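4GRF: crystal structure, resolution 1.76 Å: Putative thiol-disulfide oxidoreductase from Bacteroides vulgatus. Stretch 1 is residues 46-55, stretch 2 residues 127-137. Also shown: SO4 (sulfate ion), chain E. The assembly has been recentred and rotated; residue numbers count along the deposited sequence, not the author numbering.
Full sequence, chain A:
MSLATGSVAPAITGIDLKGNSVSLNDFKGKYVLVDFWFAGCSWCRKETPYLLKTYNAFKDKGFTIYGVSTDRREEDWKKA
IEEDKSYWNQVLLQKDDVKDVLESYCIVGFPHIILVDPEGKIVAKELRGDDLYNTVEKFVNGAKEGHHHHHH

Stretch 1 46-55: KETPYLLKTY
Stretch 2 127-137: LRGDDLYNTVE

Two helices of one chain, far apart in sequence, pack side by side and nearly parallel, joined at their N-terminal ends by one hydrogen bond and a glycine-on-tyrosine contact and farther along by small and aliphatic side chains. Their axes approach to 8.9 Å at a crossing angle of -19°, and the contact buries 511 Å², both sides summed. The register sets Tyr50 CA 5.7 Å from Gly129 CA and, one turn on, Thr54 CA 5.2 Å from Tyr133 CA.

Residues 48-55 and 132-137 keep phi/psi near -60/-45, while Asp130 (-66/-22) and Asp131 (-71/-28) have shallower psi. Arg128 is extended (-147/152) and Gly129 takes 53/-139, a positive phi that favours glycine. The amide of Gly129 meets the carboxylate of buried Glu47 (chi1 m, chi2 m): Gly129 N donates to Glu47 OE1 at 2.9 Å and 174°, almost straight. The acid suits this place because it supplies an acceptor to a backbone NH.

Tyr50 (chi1 m, chi2 -84°) lays a ring face against the same glycine. Gly129 CA stands 3.5 Å from the Tyr50 ring centroid, 12° off the normal, a CH-pi contact; an ideal CB on Gly129 would lie 4.0 Å from Tyr50 CE1. Asp130 OD1 sits at the ring's edge, 3.6 Å from Tyr50 CE1.

Leu132 (t, t) points toward the first helix and fills the buried middle: its CD1 lies 3.8 Å from Leu51 CD2, and its CD2 3.3 Å from Thr54 OG1. Thr54 (m) is compact enough for close backbone approach, with OG1 3.4 Å from Tyr133 CA; that hydroxyl is satisfied within its own helix, donating to Tyr50 O at 2.8 Å. Thr54 CG2 meets Val136 CG2 at 3.8 Å. Tyr133 (t, -83°) presents its ring edge to Lys53, CE2 4.0 Å from Lys53 O.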

# COMPACT_ATOMS: atom_id res chain seq x y z
N LYS A 46 6.68 2.80 11.30
CA LYS A 46 8.14 2.66 11.28
C LYS A 46 8.70 2.21 9.94
O LYS A 46 9.90 2.30 9.70
CB LYS A 46 8.62 1.72 12.38
CG LYS A 46 8.51 2.32 13.77
CD LYS A 46 8.82 1.30 14.85
CE LYS A 46 10.32 1.06 14.93
NZ LYS A 46 10.72 0.31 16.15
N GLU A 47 7.85 1.75 9.04
CA GLU A 47 8.32 1.35 7.72
C GLU A 47 8.48 2.57 6.78
O GLU A 47 9.04 2.46 5.68
CB GLU A 47 7.34 0.36 7.08
CG GLU A 47 7.27 -1.01 7.74
CD GLU A 47 8.61 -1.72 7.75
OE1 GLU A 47 9.33 -1.63 6.74
OE2 GLU A 47 8.92 -2.38 8.76
N THR A 48 7.97 3.71 7.21
CA THR A 48 7.93 4.93 6.40
C THR A 48 9.27 5.28 5.70
O THR A 48 9.28 5.49 4.49
CB THR A 48 7.41 6.12 7.23
OG1 THR A 48 6.04 5.87 7.56
CG2 THR A 48 7.46 7.41 6.42
N PRO A 49 10.37 5.37 6.45
CA PRO A 49 11.65 5.71 5.81
C PRO A 49 12.04 4.72 4.70
O PRO A 49 12.53 5.13 3.65
CB PRO A 49 12.68 5.63 6.95
CG PRO A 49 11.90 5.52 8.21
CD PRO A 49 10.51 5.07 7.89
N TYR A 50 11.82 3.43 4.93
CA TYR A 50 12.06 2.43 3.88
C TYR A 50 11.16 2.60 2.68
O TYR A 50 11.61 2.46 1.55
CB TYR A 50 11.91 1.01 4.42
CG TYR A 50 12.79 0.75 5.60
CD1 TYR A 50 14.11 0.38 5.44
CD2 TYR A 50 12.29 0.89 6.88
CE1 TYR A 50 14.92 0.15 6.53
CE2 TYR A 50 13.09 0.65 7.98
CZ TYR A 50 14.39 0.29 7.80
OH TYR A 50 15.18 0.06 8.92
N LEU A 51 9.87 2.85 2.92
CA LEU A 51 8.94 3.14 1.84
C LEU A 51 9.31 4.40 1.06
O LEU A 51 9.26 4.42 -0.17
CB LEU A 51 7.52 3.27 2.39
CG LEU A 51 6.97 1.98 2.97
CD1 LEU A 51 5.80 2.28 3.90
CD2 LEU A 51 6.50 1.07 1.83
N LEU A 52 9.71 5.46 1.76
CA LEU A 52 10.08 6.69 1.06
C LEU A 52 11.36 6.51 0.23
O LEU A 52 11.41 6.97 -0.91
CB LEU A 52 10.24 7.83 2.08
CG LEU A 52 10.25 9.26 1.51
CD1 LEU A 52 8.99 9.55 0.70
CD2 LEU A 52 10.41 10.24 2.67
N LYS A 53 12.36 5.84 0.79
CA LYS A 53 13.62 5.56 0.08
C LYS A 53 13.31 4.80 -1.21
O LYS A 53 13.86 5.07 -2.27
CB LYS A 53 14.53 4.69 0.94
CG LYS A 53 15.92 4.44 0.35
CD LYS A 53 16.71 3.42 1.16
N THR A 54 12.43 3.82 -1.09
CA THR A 54 12.04 2.96 -2.24
C THR A 54 11.26 3.75 -3.28
O THR A 54 11.51 3.65 -4.49
CB THR A 54 11.23 1.76 -1.73
OG1 THR A 54 11.99 1.03 -0.77
CG2 THR A 54 10.83 0.85 -2.88
N TYR A 55 10.32 4.58 -2.82
CA TYR A 55 9.48 5.37 -3.68
C TYR A 55 10.36 6.34 -4.48
O TYR A 55 10.22 6.48 -5.70
CB TYR A 55 8.44 6.15 -2.87
CG TYR A 55 7.47 6.97 -3.68
CD1 TYR A 55 6.59 6.38 -4.59
CD2 TYR A 55 7.40 8.35 -3.52
CE1 TYR A 55 5.69 7.14 -5.32
CE2 TYR A 55 6.51 9.11 -4.25
CZ TYR A 55 5.65 8.51 -5.15
OH TYR A 55 4.77 9.27 -5.87
N LEU A 127 6.93 -7.89 3.03
CA LEU A 127 8.02 -6.97 2.75
C LEU A 127 8.23 -6.00 3.92
O LEU A 127 7.30 -5.34 4.35
CB LEU A 127 7.69 -6.19 1.47
CG LEU A 127 7.51 -7.12 0.26
CD1 LEU A 127 7.24 -6.33 -1.00
CD2 LEU A 127 8.73 -7.99 0.06
N ARG A 128 9.47 -5.92 4.41
CA ARG A 128 9.82 -5.04 5.53
C ARG A 128 11.23 -4.53 5.34
O ARG A 128 12.06 -5.21 4.75
CB ARG A 128 9.79 -5.80 6.84
CG ARG A 128 8.50 -6.53 7.09
CD ARG A 128 7.40 -5.60 7.56
NE ARG A 128 6.29 -6.44 8.00
CZ ARG A 128 5.36 -6.93 7.19
NH1 ARG A 128 5.36 -6.62 5.89
NH2 ARG A 128 4.42 -7.71 7.68
N GLY A 129 11.50 -3.35 5.88
CA GLY A 129 12.87 -2.84 5.96
C GLY A 129 13.61 -2.84 4.65
O GLY A 129 13.04 -2.53 3.60
N ASP A 130 14.88 -3.22 4.70
CA ASP A 130 15.74 -3.16 3.53
C ASP A 130 15.27 -4.15 2.48
O ASP A 130 15.57 -3.99 1.29
CB ASP A 130 17.19 -3.46 3.91
CG ASP A 130 17.80 -2.38 4.79
OD1 ASP A 130 17.61 -1.18 4.50
OD2 ASP A 130 18.48 -2.74 5.78
N ASP A 131 14.53 -5.17 2.92
CA ASP A 131 14.10 -6.21 2.02
C ASP A 131 13.04 -5.66 1.08
O ASP A 131 12.88 -6.10 -0.06
CB ASP A 131 13.53 -7.39 2.80
CG ASP A 131 13.32 -8.59 1.92
OD1 ASP A 131 14.26 -8.93 1.18
OD2 ASP A 131 12.22 -9.18 1.96
N LEU A 132 12.33 -4.66 1.57
CA LEU A 132 11.36 -3.96 0.77
C LEU A 132 12.01 -3.25 -0.44
O LEU A 132 11.64 -3.49 -1.61
CB LEU A 132 10.66 -3.01 1.73
CG LEU A 132 9.39 -2.34 1.32
CD1 LEU A 132 8.60 -2.02 2.57
CD2 LEU A 132 9.80 -1.10 0.54
N TYR A 133 13.02 -2.42 -0.18
CA TYR A 133 13.79 -1.79 -1.24
C TYR A 133 14.40 -2.83 -2.19
O TYR A 133 14.28 -2.73 -3.41
CB TYR A 133 14.92 -0.96 -0.61
CG TYR A 133 15.71 -0.18 -1.61
CD1 TYR A 133 16.75 -0.78 -2.32
CD2 TYR A 133 15.43 1.16 -1.85
CE1 TYR A 133 17.47 -0.08 -3.25
CE2 TYR A 133 16.16 1.87 -2.78
CZ TYR A 133 17.17 1.25 -3.47
OH TYR A 133 17.90 1.97 -4.38
N ASN A 134 15.08 -3.82 -1.63
CA ASN A 134 15.77 -4.81 -2.46
C ASN A 134 14.81 -5.60 -3.33
O ASN A 134 15.12 -5.89 -4.49
CB ASN A 134 16.64 -5.74 -1.61
CG ASN A 134 17.68 -4.98 -0.82
OD1 ASN A 134 18.05 -3.85 -1.16
ND2 ASN A 134 18.14 -5.58 0.27
N THR A 135 13.62 -5.90 -2.81
CA THR A 135 12.63 -6.64 -3.58
C THR A 135 12.08 -5.81 -4.72
O THR A 135 11.96 -6.28 -5.86
CB THR A 135 11.48 -7.16 -2.68
OG1 THR A 135 12.02 -8.07 -1.72
CG2 THR A 135 10.42 -7.89 -3.52
N VAL A 136 11.79 -4.54 -4.45
CA VAL A 136 11.30 -3.69 -5.51
C VAL A 136 12.38 -3.52 -6.58
O VAL A 136 12.09 -3.55 -7.77
CB VAL A 136 10.83 -2.31 -4.99
CG1 VAL A 136 10.55 -1.36 -6.13
CG2 VAL A 136 9.59 -2.50 -4.11
N GLU A 137 13.62 -3.33 -6.16
CA GLU A 137 14.72 -3.16 -7.11
C GLU A 137 14.80 -4.35 -8.07
O GLU A 137 14.93 -4.18 -9.29
CB GLU A 137 16.03 -3.04 -6.34
CG GLU A 137 17.24 -2.77 -7.21
CD GLU A 137 18.50 -2.60 -6.37
OE1 GLU A 137 18.56 -3.19 -5.27
OE2 GLU A 137 19.41 -1.89 -6.81
S SO4 E . 2.53 8.51 -8.71
O1 SO4 E . 3.07 8.72 -10.07
O2 SO4 E . 3.51 7.73 -7.91
O3 SO4 E . 2.29 9.82 -8.05
O4 SO4 E . 1.23 7.80 -8.82